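Local atomic coordinates of SusD homolog (Bacteroides thetaiotaomicron, PDB entry 3EHM), a protein that probably binds mucin O-glycans at the cell surface of a gut symbiont, as a SusD-like outer membrane lipoprotein involved in their utilization. Residues I64-N69 / A274-Y279; N70-F75 / S315-E320; A79-T84 / E470-R475; P309-N314 / K466-A471; Y323-A328 / Y402-Y407. One frame throughout, in Å; residues are numbered along the deposited sequence.

Interaction 1. Residues I64-N69 / A274-Y279; sequences IGYFGN and ATIWGY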
# COMPACT_ATOMS: atom_id res chain seq x y z
N ILE A 64 -4.38 5.11 7.85
CA ILE A 64 -3.45 6.19 7.49
C ILE A 64 -4.08 7.45 6.93
O ILE A 64 -3.38 8.37 6.52
CB ILE A 64 -2.39 5.70 6.50
CG1 ILE A 64 -3.07 5.26 5.20
CG2 ILE A 64 -1.57 4.57 7.13
CD1 ILE A 64 -2.14 4.63 4.20
N GLY A 65 -5.40 7.50 6.87
CA GLY A 65 -6.05 8.70 6.40
C GLY A 65 -6.20 8.96 4.92
O GLY A 65 -6.45 10.10 4.52
N TYR A 66 -6.02 7.93 4.09
CA TYR A 66 -6.23 8.10 2.65
C TYR A 66 -7.75 8.22 2.51
O TYR A 66 -8.25 9.01 1.71
CB TYR A 66 -5.80 6.85 1.87
CG TYR A 66 -4.38 6.82 1.34
CD1 TYR A 66 -3.95 5.75 0.56
CD2 TYR A 66 -3.48 7.85 1.61
CE1 TYR A 66 -2.66 5.70 0.05
CE2 TYR A 66 -2.18 7.82 1.10
CZ TYR A 66 -1.78 6.74 0.33
OH TYR A 66 -0.51 6.67 -0.19
N PHE A 67 -8.46 7.42 3.30
CA PHE A 67 -9.92 7.40 3.27
C PHE A 67 -10.51 7.54 4.66
O PHE A 67 -9.81 7.38 5.67
CB PHE A 67 -10.43 6.07 2.69
CG PHE A 67 -9.74 5.65 1.43
CD1 PHE A 67 -8.89 4.54 1.43
CD2 PHE A 67 -9.91 6.36 0.26
CE1 PHE A 67 -8.22 4.16 0.27
CE2 PHE A 67 -9.25 5.99 -0.91
CZ PHE A 67 -8.40 4.89 -0.90
N GLY A 68 -11.81 7.82 4.69
CA GLY A 68 -12.55 7.94 5.93
C GLY A 68 -13.81 7.12 5.70
O GLY A 68 -14.36 7.15 4.60
N ASN A 69 -14.26 6.37 6.71
CA ASN A 69 -15.44 5.54 6.56
C ASN A 69 -16.74 6.21 7.01
O ASN A 69 -16.80 6.80 8.09
CB ASN A 69 -15.30 4.23 7.36
CG ASN A 69 -14.06 3.44 7.01
OD1 ASN A 69 -13.76 3.21 5.84
ND2 ASN A 69 -13.34 2.99 8.04
N ALA A 274 -9.07 12.32 6.42
CA ALA A 274 -8.61 13.56 7.04
C ALA A 274 -7.11 13.80 6.89
O ALA A 274 -6.68 14.92 6.60
CB ALA A 274 -8.99 13.57 8.51
N THR A 275 -6.32 12.76 7.09
CA THR A 275 -4.88 12.90 6.99
C THR A 275 -4.43 13.39 5.61
O THR A 275 -3.73 14.40 5.50
CB THR A 275 -4.16 11.58 7.30
OG1 THR A 275 -4.55 11.13 8.61
CG2 THR A 275 -2.65 11.77 7.25
N ILE A 276 -4.82 12.69 4.55
CA ILE A 276 -4.39 13.11 3.23
C ILE A 276 -4.96 14.49 2.89
O ILE A 276 -4.30 15.29 2.24
CB ILE A 276 -4.77 12.05 2.15
CG1 ILE A 276 -4.04 12.38 0.85
CG2 ILE A 276 -6.28 12.00 1.95
CD1 ILE A 276 -4.17 11.30 -0.21
N TRP A 277 -6.17 14.78 3.36
CA TRP A 277 -6.75 16.09 3.09
C TRP A 277 -5.90 17.17 3.75
O TRP A 277 -5.61 18.20 3.15
CB TRP A 277 -8.17 16.20 3.65
CG TRP A 277 -8.64 17.63 3.70
CD1 TRP A 277 -9.09 18.39 2.66
CD2 TRP A 277 -8.60 18.50 4.85
NE1 TRP A 277 -9.34 19.68 3.09
CE2 TRP A 277 -9.05 19.78 4.42
CE3 TRP A 277 -8.23 18.33 6.19
CZ2 TRP A 277 -9.13 20.87 5.29
CZ3 TRP A 277 -8.31 19.42 7.05
CH2 TRP A 277 -8.76 20.67 6.60
N GLY A 278 -5.51 16.92 5.00
CA GLY A 278 -4.70 17.88 5.74
C GLY A 278 -3.43 18.28 5.01
O GLY A 278 -3.08 19.46 4.95
N TYR A 279 -2.73 17.29 4.46
CA TYR A 279 -1.50 17.56 3.72
C TYR A 279 -1.79 18.27 2.40
O TYR A 279 -1.18 19.29 2.09
CB TYR A 279 -0.73 16.26 3.46
CG TYR A 279 -0.03 15.72 4.69
CD1 TYR A 279 1.12 16.33 5.18
CD2 TYR A 279 -0.55 14.63 5.39
CE1 TYR A 279 1.73 15.88 6.34
CE2 TYR A 279 0.06 14.17 6.55
CZ TYR A 279 1.20 14.80 7.03
OH TYR A 279 1.79 14.37 8.20
O HOH W 1 -9.63 9.37 7.59

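Interaction 2. Residues N70-F75 / S315-E320; sequences NNNWGF and SKSKSE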
# COMPACT_ATOMS: atom_id res chain seq x y z
N ASN A 70 -17.78 6.09 6.19
CA ASN A 70 -19.10 6.63 6.54
C ASN A 70 -19.84 5.45 7.16
O ASN A 70 -20.90 5.03 6.68
CB ASN A 70 -19.82 7.13 5.28
CG ASN A 70 -21.27 7.52 5.55
OD1 ASN A 70 -21.63 7.93 6.66
ND2 ASN A 70 -22.11 7.42 4.52
N ASN A 71 -19.27 4.90 8.22
CA ASN A 71 -19.84 3.75 8.92
C ASN A 71 -18.88 3.33 10.03
O ASN A 71 -17.72 3.71 10.02
CB ASN A 71 -20.01 2.59 7.91
CG ASN A 71 -21.00 1.54 8.37
OD1 ASN A 71 -21.47 0.73 7.57
ND2 ASN A 71 -21.31 1.54 9.66
N ASN A 72 -19.37 2.56 10.99
CA ASN A 72 -18.51 2.06 12.06
C ASN A 72 -18.75 0.56 12.20
O ASN A 72 -18.10 -0.11 13.00
CB ASN A 72 -18.77 2.78 13.39
CG ASN A 72 -20.18 2.57 13.92
OD1 ASN A 72 -20.93 1.72 13.44
ND2 ASN A 72 -20.54 3.35 14.94
N TRP A 73 -19.68 0.05 11.40
CA TRP A 73 -20.04 -1.37 11.39
C TRP A 73 -20.28 -1.91 12.80
O TRP A 73 -20.02 -3.08 13.08
CB TRP A 73 -18.94 -2.18 10.70
CG TRP A 73 -18.83 -1.90 9.23
CD1 TRP A 73 -19.53 -2.51 8.22
CD2 TRP A 73 -18.02 -0.90 8.60
NE1 TRP A 73 -19.20 -1.95 7.01
CE2 TRP A 73 -18.28 -0.96 7.21
CE3 TRP A 73 -17.10 0.04 9.08
CZ2 TRP A 73 -17.65 -0.11 6.29
CZ3 TRP A 73 -16.47 0.89 8.16
CH2 TRP A 73 -16.75 0.80 6.78
N GLY A 74 -20.80 -1.06 13.67
CA GLY A 74 -21.07 -1.47 15.03
C GLY A 74 -19.82 -1.94 15.76
O GLY A 74 -19.91 -2.72 16.71
N PHE A 75 -18.67 -1.46 15.30
CA PHE A 75 -17.38 -1.83 15.89
C PHE A 75 -17.15 -3.33 15.81
O PHE A 75 -16.48 -3.92 16.66
CB PHE A 75 -17.31 -1.38 17.35
CG PHE A 75 -17.75 0.04 17.58
CD1 PHE A 75 -17.12 1.09 16.93
CD2 PHE A 75 -18.83 0.32 18.42
CE1 PHE A 75 -17.55 2.41 17.11
CE2 PHE A 75 -19.26 1.62 18.60
CZ PHE A 75 -18.63 2.67 17.95
N SER A 315 -16.09 6.80 14.46
CA SER A 315 -16.83 6.16 15.54
C SER A 315 -18.33 6.32 15.35
O SER A 315 -19.12 5.75 16.09
CB SER A 315 -16.41 6.76 16.89
OG SER A 315 -16.81 8.11 17.00
N LYS A 316 -18.72 7.09 14.34
CA LYS A 316 -20.13 7.33 14.06
C LYS A 316 -20.77 6.33 13.09
O LYS A 316 -20.10 5.77 12.23
CB LYS A 316 -20.32 8.75 13.49
CG LYS A 316 -20.72 9.80 14.52
CD LYS A 316 -19.70 9.94 15.63
CE LYS A 316 -20.08 11.09 16.58
NZ LYS A 316 -21.44 10.92 17.20
N SER A 317 -22.07 6.12 13.25
CA SER A 317 -22.82 5.21 12.40
C SER A 317 -22.94 5.80 10.99
O SER A 317 -22.76 7.00 10.80
CB SER A 317 -24.22 4.97 12.96
OG SER A 317 -24.16 4.32 14.22
N LYS A 318 -23.26 4.95 10.02
CA LYS A 318 -23.43 5.41 8.65
C LYS A 318 -24.62 6.36 8.59
O LYS A 318 -25.60 6.17 9.29
CB LYS A 318 -23.71 4.22 7.73
CG LYS A 318 -23.98 4.62 6.28
CD LYS A 318 -24.32 3.41 5.43
CE LYS A 318 -24.60 3.82 3.99
NZ LYS A 318 -25.06 2.67 3.16
N SER A 319 -24.53 7.39 7.75
CA SER A 319 -25.62 8.35 7.60
C SER A 319 -25.77 8.72 6.13
O SER A 319 -24.81 8.66 5.37
CB SER A 319 -25.36 9.60 8.44
OG SER A 319 -26.40 10.54 8.27
N GLU A 320 -26.98 9.13 5.74
CA GLU A 320 -27.22 9.49 4.35
C GLU A 320 -27.95 10.81 4.15
O GLU A 320 -28.47 11.07 3.06
CB GLU A 320 -28.00 8.37 3.66
CG GLU A 320 -27.32 7.01 3.75
CD GLU A 320 -27.99 5.95 2.88
OE1 GLU A 320 -28.00 6.12 1.64
OE2 GLU A 320 -28.49 4.96 3.44
O HOH W 2 -20.80 8.37 9.51
O HOH W 3 -23.53 1.56 13.39
O HOH W 4 -22.71 2.94 16.78

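Interaction 3. Residues A79-T84 / E470-R475; sequences ANWNFT and EAAPGR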
# COMPACT_ATOMS: atom_id res chain seq x y z
N ALA A 79 -12.31 -2.11 10.45
CA ALA A 79 -12.36 -0.66 10.29
C ALA A 79 -12.11 0.01 11.64
O ALA A 79 -11.47 1.07 11.72
CB ALA A 79 -13.71 -0.22 9.73
N ASN A 80 -12.61 -0.60 12.70
CA ASN A 80 -12.42 -0.05 14.03
C ASN A 80 -11.51 -0.93 14.88
O ASN A 80 -11.63 -1.00 16.10
CB ASN A 80 -13.76 0.18 14.70
CG ASN A 80 -14.49 1.37 14.11
OD1 ASN A 80 -14.54 2.45 14.71
ND2 ASN A 80 -15.03 1.20 12.91
N TRP A 81 -10.60 -1.60 14.18
CA TRP A 81 -9.58 -2.44 14.78
C TRP A 81 -10.05 -3.69 15.51
O TRP A 81 -9.34 -4.22 16.36
CB TRP A 81 -8.73 -1.59 15.73
CG TRP A 81 -8.21 -0.30 15.13
CD1 TRP A 81 -8.75 0.42 14.10
CD2 TRP A 81 -7.10 0.48 15.61
NE1 TRP A 81 -8.06 1.60 13.92
CE2 TRP A 81 -7.04 1.66 14.83
CE3 TRP A 81 -6.16 0.30 16.63
CZ2 TRP A 81 -6.07 2.64 15.03
CZ3 TRP A 81 -5.19 1.28 16.83
CH2 TRP A 81 -5.16 2.44 16.04
N ASN A 82 -11.25 -4.17 15.20
CA ASN A 82 -11.77 -5.38 15.83
C ASN A 82 -11.47 -6.51 14.84
O ASN A 82 -12.26 -6.79 13.94
CB ASN A 82 -13.27 -5.26 16.07
CG ASN A 82 -13.80 -6.35 16.98
OD1 ASN A 82 -14.96 -6.33 17.39
ND2 ASN A 82 -12.95 -7.33 17.28
N PHE A 83 -10.32 -7.14 15.02
CA PHE A 83 -9.88 -8.21 14.13
C PHE A 83 -10.53 -9.56 14.42
O PHE A 83 -9.89 -10.47 14.96
CB PHE A 83 -8.36 -8.32 14.17
CG PHE A 83 -7.64 -7.04 13.81
CD1 PHE A 83 -8.26 -6.07 13.02
CD2 PHE A 83 -6.33 -6.83 14.23
CE1 PHE A 83 -7.57 -4.91 12.65
CE2 PHE A 83 -5.63 -5.67 13.85
CZ PHE A 83 -6.26 -4.71 13.07
N THR A 84 -11.80 -9.69 14.04
CA THR A 84 -12.56 -10.91 14.26
C THR A 84 -12.07 -12.09 13.44
O THR A 84 -11.38 -11.93 12.44
CB THR A 84 -14.04 -10.70 13.94
OG1 THR A 84 -14.17 -10.44 12.54
CG2 THR A 84 -14.59 -9.52 14.73
N GLU A 470 -11.64 6.30 20.12
CA GLU A 470 -10.62 6.12 21.14
C GLU A 470 -10.58 4.73 21.78
O GLU A 470 -9.66 4.42 22.52
CB GLU A 470 -10.77 7.19 22.22
CG GLU A 470 -10.50 8.60 21.71
CD GLU A 470 -10.35 9.61 22.83
OE1 GLU A 470 -11.31 9.80 23.61
OE2 GLU A 470 -9.25 10.21 22.94
N ALA A 471 -11.58 3.91 21.48
CA ALA A 471 -11.61 2.56 22.04
C ALA A 471 -10.91 1.56 21.11
O ALA A 471 -10.66 0.42 21.49
CB ALA A 471 -13.05 2.13 22.28
N ALA A 472 -10.60 2.00 19.89
CA ALA A 472 -9.95 1.13 18.91
C ALA A 472 -8.59 0.57 19.33
O ALA A 472 -8.34 -0.63 19.22
CB ALA A 472 -9.82 1.86 17.56
N PRO A 473 -7.67 1.43 19.81
CA PRO A 473 -6.36 0.94 20.23
C PRO A 473 -6.45 -0.18 21.27
O PRO A 473 -5.67 -1.13 21.24
CB PRO A 473 -5.67 2.19 20.77
CG PRO A 473 -6.25 3.28 19.90
CD PRO A 473 -7.72 2.91 19.90
N GLY A 474 -7.40 -0.06 22.18
CA GLY A 474 -7.57 -1.06 23.21
C GLY A 474 -7.93 -2.43 22.65
O GLY A 474 -7.59 -3.45 23.25
N ARG A 475 -8.60 -2.44 21.50
CA ARG A 475 -9.00 -3.69 20.87
C ARG A 475 -7.84 -4.53 20.36
O ARG A 475 -7.98 -5.74 20.18
CB ARG A 475 -9.98 -3.42 19.72
CG ARG A 475 -11.28 -2.77 20.14
CD ARG A 475 -12.34 -2.80 19.05
NE ARG A 475 -13.59 -2.21 19.53
CZ ARG A 475 -13.98 -0.96 19.29
NH1 ARG A 475 -13.23 -0.16 18.54
NH2 ARG A 475 -15.11 -0.51 19.82
O HOH W 5 -8.44 -6.74 17.19

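Interaction 4. Residues P309-N314 / K466-A471; sequences PVAPTN and KPMDEA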
# COMPACT_ATOMS: atom_id res chain seq x y z
N PRO A 309 -13.40 16.19 4.61
CA PRO A 309 -12.90 14.85 4.93
C PRO A 309 -13.69 14.13 6.03
O PRO A 309 -14.49 14.74 6.74
CB PRO A 309 -11.47 15.13 5.36
CG PRO A 309 -11.63 16.41 6.12
CD PRO A 309 -12.55 17.23 5.21
N VAL A 310 -13.45 12.83 6.14
CA VAL A 310 -14.07 12.00 7.17
C VAL A 310 -12.89 11.54 8.01
O VAL A 310 -11.87 11.09 7.48
CB VAL A 310 -14.81 10.80 6.55
CG1 VAL A 310 -15.34 9.89 7.64
CG2 VAL A 310 -15.96 11.30 5.68
N ALA A 311 -13.02 11.66 9.33
CA ALA A 311 -11.93 11.29 10.23
C ALA A 311 -11.57 9.81 10.18
O ALA A 311 -12.39 8.97 9.82
CB ALA A 311 -12.28 11.70 11.65
N PRO A 312 -10.31 9.49 10.53
CA PRO A 312 -9.87 8.09 10.52
C PRO A 312 -10.53 7.30 11.64
O PRO A 312 -10.81 7.84 12.71
CB PRO A 312 -8.36 8.21 10.70
CG PRO A 312 -8.23 9.41 11.58
CD PRO A 312 -9.22 10.38 10.96
N THR A 313 -10.79 6.02 11.37
CA THR A 313 -11.42 5.14 12.34
C THR A 313 -12.65 5.82 12.93
O THR A 313 -12.75 6.03 14.14
CB THR A 313 -10.40 4.74 13.44
OG1 THR A 313 -9.20 4.26 12.81
CG2 THR A 313 -10.95 3.64 14.33
N ASN A 314 -13.58 6.17 12.04
CA ASN A 314 -14.82 6.84 12.38
C ASN A 314 -15.58 6.07 13.46
O ASN A 314 -15.70 4.85 13.40
CB ASN A 314 -15.70 6.95 11.13
CG ASN A 314 -16.94 7.79 11.34
OD1 ASN A 314 -17.75 7.97 10.43
ND2 ASN A 314 -17.11 8.33 12.54
N LYS A 466 -5.15 11.34 14.41
CA LYS A 466 -5.40 10.26 15.35
C LYS A 466 -6.76 9.62 15.13
O LYS A 466 -7.68 10.28 14.64
CB LYS A 466 -5.32 10.79 16.78
CG LYS A 466 -6.42 11.78 17.11
CD LYS A 466 -6.22 12.46 18.45
CE LYS A 466 -7.31 13.49 18.69
NZ LYS A 466 -6.80 14.65 19.49
N PRO A 467 -6.92 8.34 15.49
CA PRO A 467 -8.22 7.69 15.29
C PRO A 467 -9.31 8.38 16.11
O PRO A 467 -9.07 8.83 17.23
CB PRO A 467 -7.95 6.26 15.74
CG PRO A 467 -6.86 6.41 16.76
CD PRO A 467 -5.95 7.42 16.11
N MSE A 468 -10.51 8.47 15.54
CA MSE A 468 -11.62 9.11 16.23
C MSE A 468 -12.19 8.20 17.31
O MSE A 468 -12.60 8.67 18.37
CB MSE A 468 -12.71 9.46 15.22
CG MSE A 468 -13.88 10.18 15.82
SE MSE A 468 -15.21 10.61 14.48
CE MSE A 468 -14.38 9.90 12.90
N ASP A 469 -12.22 6.90 17.03
CA ASP A 469 -12.71 5.91 17.97
C ASP A 469 -11.61 5.61 18.98
O ASP A 469 -10.75 4.76 18.74
CB ASP A 469 -13.10 4.63 17.22
CG ASP A 469 -13.63 3.54 18.13
OD1 ASP A 469 -13.83 3.81 19.34
OD2 ASP A 469 -13.85 2.42 17.63
N GLU A 470 -11.64 6.30 20.12
CA GLU A 470 -10.62 6.12 21.14
C GLU A 470 -10.58 4.73 21.78
O GLU A 470 -9.66 4.42 22.52
CB GLU A 470 -10.77 7.19 22.22
CG GLU A 470 -10.50 8.60 21.71
CD GLU A 470 -10.35 9.61 22.83
OE1 GLU A 470 -11.31 9.80 23.61
OE2 GLU A 470 -9.25 10.21 22.94
N ALA A 471 -11.58 3.91 21.48
CA ALA A 471 -11.61 2.56 22.04
C ALA A 471 -10.91 1.56 21.11
O ALA A 471 -10.66 0.42 21.49
CB ALA A 471 -13.05 2.13 22.28

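Interaction 5. Residues Y323-A328 / Y402-Y407; sequences YSAKFA and YKYGTY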
# COMPACT_ATOMS: atom_id res chain seq x y z
N TYR A 323 -26.45 16.40 5.34
CA TYR A 323 -25.42 16.89 6.27
C TYR A 323 -24.49 15.75 6.68
O TYR A 323 -23.64 15.93 7.55
CB TYR A 323 -26.08 17.45 7.54
CG TYR A 323 -26.82 18.76 7.36
CD1 TYR A 323 -26.13 19.95 7.13
CD2 TYR A 323 -28.21 18.81 7.46
CE1 TYR A 323 -26.81 21.16 7.00
CE2 TYR A 323 -28.90 20.02 7.32
CZ TYR A 323 -28.19 21.19 7.09
OH TYR A 323 -28.87 22.38 6.97
N SER A 324 -24.63 14.59 6.05
CA SER A 324 -23.83 13.42 6.41
C SER A 324 -22.58 13.18 5.57
O SER A 324 -22.37 13.83 4.54
CB SER A 324 -24.69 12.17 6.34
OG SER A 324 -24.91 11.81 4.98
N ALA A 325 -21.78 12.21 6.00
CA ALA A 325 -20.56 11.86 5.30
C ALA A 325 -20.88 11.25 3.94
O ALA A 325 -19.99 11.06 3.11
CB ALA A 325 -19.73 10.89 6.13
N LYS A 326 -22.15 10.95 3.69
CA LYS A 326 -22.52 10.39 2.40
C LYS A 326 -22.13 11.41 1.34
O LYS A 326 -21.77 11.05 0.22
CB LYS A 326 -24.02 10.11 2.31
CG LYS A 326 -24.47 9.71 0.90
CD LYS A 326 -25.92 9.26 0.82
CE LYS A 326 -26.31 8.94 -0.62
NZ LYS A 326 -27.70 8.41 -0.73
N PHE A 327 -22.18 12.69 1.70
CA PHE A 327 -21.84 13.74 0.77
C PHE A 327 -20.51 14.44 1.04
O PHE A 327 -20.29 15.57 0.60
CB PHE A 327 -22.98 14.75 0.70
CG PHE A 327 -24.28 14.13 0.30
CD1 PHE A 327 -25.19 13.72 1.27
CD2 PHE A 327 -24.56 13.88 -1.04
CE1 PHE A 327 -26.36 13.05 0.91
CE2 PHE A 327 -25.73 13.22 -1.41
CZ PHE A 327 -26.63 12.81 -0.43
N ALA A 328 -19.63 13.76 1.76
CA ALA A 328 -18.30 14.31 2.03
C ALA A 328 -17.54 14.10 0.73
O ALA A 328 -18.05 13.44 -0.18
CB ALA A 328 -17.63 13.53 3.16
N TYR A 402 -14.58 20.16 11.25
CA TYR A 402 -15.09 18.81 11.04
C TYR A 402 -16.61 18.83 11.23
O TYR A 402 -17.10 19.17 12.30
CB TYR A 402 -14.45 17.82 12.00
CG TYR A 402 -14.76 16.39 11.63
CD1 TYR A 402 -14.34 15.88 10.40
CD2 TYR A 402 -15.48 15.56 12.48
CE1 TYR A 402 -14.64 14.58 10.02
CE2 TYR A 402 -15.79 14.25 12.11
CZ TYR A 402 -15.37 13.77 10.87
OH TYR A 402 -15.67 12.49 10.49
N LYS A 403 -17.34 18.45 10.19
CA LYS A 403 -18.79 18.49 10.27
C LYS A 403 -19.55 17.19 10.52
O LYS A 403 -20.78 17.20 10.57
CB LYS A 403 -19.33 19.16 9.00
CG LYS A 403 -18.49 18.89 7.76
CD LYS A 403 -19.06 19.56 6.52
CE LYS A 403 -19.06 21.08 6.61
NZ LYS A 403 -17.71 21.68 6.48
N TYR A 404 -18.84 16.08 10.71
CA TYR A 404 -19.52 14.81 10.92
C TYR A 404 -19.38 14.23 12.32
O TYR A 404 -19.35 13.01 12.50
CB TYR A 404 -19.04 13.80 9.87
CG TYR A 404 -19.09 14.37 8.47
CD1 TYR A 404 -17.94 14.47 7.69
CD2 TYR A 404 -20.28 14.87 7.95
CE1 TYR A 404 -17.97 15.06 6.43
CE2 TYR A 404 -20.32 15.46 6.68
CZ TYR A 404 -19.16 15.55 5.93
OH TYR A 404 -19.19 16.15 4.70
N GLY A 405 -19.30 15.11 13.31
CA GLY A 405 -19.17 14.66 14.68
C GLY A 405 -18.14 15.47 15.43
O GLY A 405 -17.68 16.50 14.94
N THR A 406 -17.79 15.01 16.63
CA THR A 406 -16.82 15.71 17.46
C THR A 406 -15.42 15.13 17.27
O THR A 406 -15.11 14.04 17.76
CB THR A 406 -17.20 15.60 18.94
OG1 THR A 406 -18.47 16.23 19.15
CG2 THR A 406 -16.16 16.27 19.81
N TYR A 407 -14.58 15.87 16.55
CA TYR A 407 -13.22 15.42 16.29
C TYR A 407 -12.29 16.58 15.99
O TYR A 407 -12.67 17.54 15.32
CB TYR A 407 -13.19 14.46 15.09
CG TYR A 407 -11.79 13.96 14.75
CD1 TYR A 407 -11.22 12.90 15.45
CD2 TYR A 407 -11.04 14.58 13.75
CE1 TYR A 407 -9.93 12.46 15.16
CE2 TYR A 407 -9.74 14.16 13.45
CZ TYR A 407 -9.19 13.09 14.16
OH TYR A 407 -7.92 12.66 13.87
O HOH W 6 -23.42 15.82 10.38
O HOH W 7 -21.82 16.47 4.13

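Interaction 1. Residues I64-N69 / A274-Y279
The turn at G65 lies against the first turn of helix 274-282, with the CA atoms of G65 and T275 4.4 Å apart. One direct hydrogen bond joins the backbones, from I276 N to G65 O at 3.1 Å. The bond is nearly straight at the hydrogen (168°), but the donor sits above the carbonyl plane. A water adds a second bridge, donating to F67 O and accepting from A274 N. G65 ends helix 60-63 in a Schellman motif with positive phi. With no side chain, G65 brings its CA to 3.6 Å from T275 CB. Strand 67-69 follows and pairs antiparallel with strand 270-272, so one segment enters the two-stranded sheet just after this turn, and the other leaves it into helix 274-282. T275 turns its CB toward the turn, 3.4 Å from I64 O. Its OG1 bonds to M465 N. I276 has CG1 anti to its backbone N (chi1 -167°). This carries I276 CD1 to 4.0 Å from Y66 CD2, oblique to the ring. I64 CD1 lies over the centre of one face of that ring. Y66 OH bonds to Y442 O of helix 429-445, and the Y66 ring meets Y446 edge-to-face.

Interaction 2. Residues N70-F75 / S315-E320
The N70 amide bonds the backbone of S319 with both its atoms. N70 OD1 accepts from S319 N at 3.1 Å, with the donor above the carbonyl plane. N70 ND2 donates to S319 O, also at 3.1 Å, and this oxygen lies in the N70 amide plane. The two bonds fix the rotation of the N70 amide beside the extended backbone at S319. At the other end N72 ND2 donates to S315 O at 3.0 Å, and that donor stands well above the peptide plane of S315. Between these two sites the K318 chain crosses N70 and N71 obliquely. K318 CB lies 3.1 Å from N70 O, a carbonyl buried here without a hydrogen-bond partner.

Further out, N72 is set by an Asx turn. Its CG takes the crowded position between N and C (chi1 63°), and N72 OD1 accepts from G74 N at 2.8 Å. Two waters tie the N72 amide to S317 OG. N70 ND2 also donates to N268 O, and K318 NZ reaches Y267 O. Side-chain amides thus join two irregular loops through main-chain groups, which suggests that the direct bonds depend mainly on backbone position; S317 OG enters through water.

Interaction 3. Residues A79-T84 / E470-R475
Apolar packing centres on W81. The methyl of A472 stands over one face of the indole, with A472 CB 3.6 Å from the centroid of the W81 five-membered ring and 13° off its normal. This is a CH-pi contact. P473 continues along the six-membered ring, where P473 CG lies 3.8 Å from W81 CZ3. The positive phi of W81 and its chi1 of -50° place the indole against A472 and P473, at the start of a weakly bonded helical turn, about 472-475.

The polar contacts are fewer. R475 is extended from CG to NE, and R475 NH1 makes a weak hydrogen bond to N80 O at 3.0 Å. The stronger partner of NH1 is D469, in a salt bridge. W81 NE1 bonds to T313 OG1. One water donates to W81 O and R475 O and accepts from F83 N.

F83 is the centre of an inverse gamma turn, and T84 is the N-cap of helix 85-110. The arrangement is loop-to-helix packing, in which the W81 indole packs the loop before helix 85-110 against the helical turn 472-475.

Interaction 4. Residues P309-N314 / K466-A471
D469 OD2 has one firm grip, a salt bridge to R475 NH1. The other oxygen, D469 OD1, has one as well, accepting from A471 N at 3.1 Å. The A471 N-H meets OD1 from above the carboxylate plane and forms a capping bond just before helix 472-475. The arginine would be expected to keep the carboxylate ionised. D469 CG is anti to its backbone N (chi1 -180°), and D469 CB packs 3.7 Å from T313 CG2.

The backbones are joined by two hydrogen bonds from consecutive residues. M468 N donates to P312 O at 2.9 Å, in the carbonyl plane. D469 N donates to T313 O at 3.1 Å, nearly along the C=O axis but more bent at the hydrogen (138°). Both segments are loops: one follows strand 304-306, and the other connects helices 449-459 and 472-475. They belong to a mostly helical SusD-like protein, a family of the TPR clan. T313 has positive phi and turns its side chain toward the second loop. T313 CB lies 3.7 Å from P467 CB, the two side chains running the same way. T313 OG1 bonds to W81 NE1. P312 CG sits 3.2 Å from K466 O, which also accepts from Y407 OH. M468 is a selenomethionine. Its chain leaves anti to the backbone N and runs alongside the N314 side chain.

Interaction 5. Residues Y323-A328 / Y402-Y407
Y404 has CG anti to its carbonyl carbon (chi1 -50°), and chi2 of 121° turns the ring so that one face meets the 3-10 turn at A325. A325 CA stands over the ring centre, 3.9 Å from the Y404 centroid and 12° off its normal, a CH-pi contact. K403 CG lies over the opposite face, toward the rim. Y323 O comes to the ring edge, 3.5 Å from Y404 CE2. At the far end A328 CB packs 3.6 Å from Y404 CE1.

No direct hydrogen bond crosses the contact. Water supplies the polar links. One accepts from Y404 OH at 2.7 Å and donates to S324 O. Another donates to both Y323 O and K403 O. S324 OG bonds to T321 O and accepts from K326 N in an ST turn.

The contact joins two loops, one between strands 304-306 and 339-342, the other between helices 384-388 and 429-445. F327 bonds through its backbone to T296 of strand 295-297, and R271 of strand 270-272 donates to K326 O.

In the fold
Interactions 1, 3 and 4 are buried, while interactions 2 and 5 are only partly so. Interaction 1 lies closest to the centre of the chain and joins a helix end to a helix start through one backbone hydrogen bond and a bridging water. The first segment of interaction 2 follows that of interaction 1 directly, but the contact is built on asparagine amides and waters. Interactions 3 and 4 share E470 and A471, and the R475-D469 salt bridge and the W81-T313 bond tie them together. Interaction 5 is the farthest out and relies on one aromatic ring and water. Y402 OH and Y407 OH connect it to interaction 4. Residues 309-328 supply one side of interactions 2, 4 and 5.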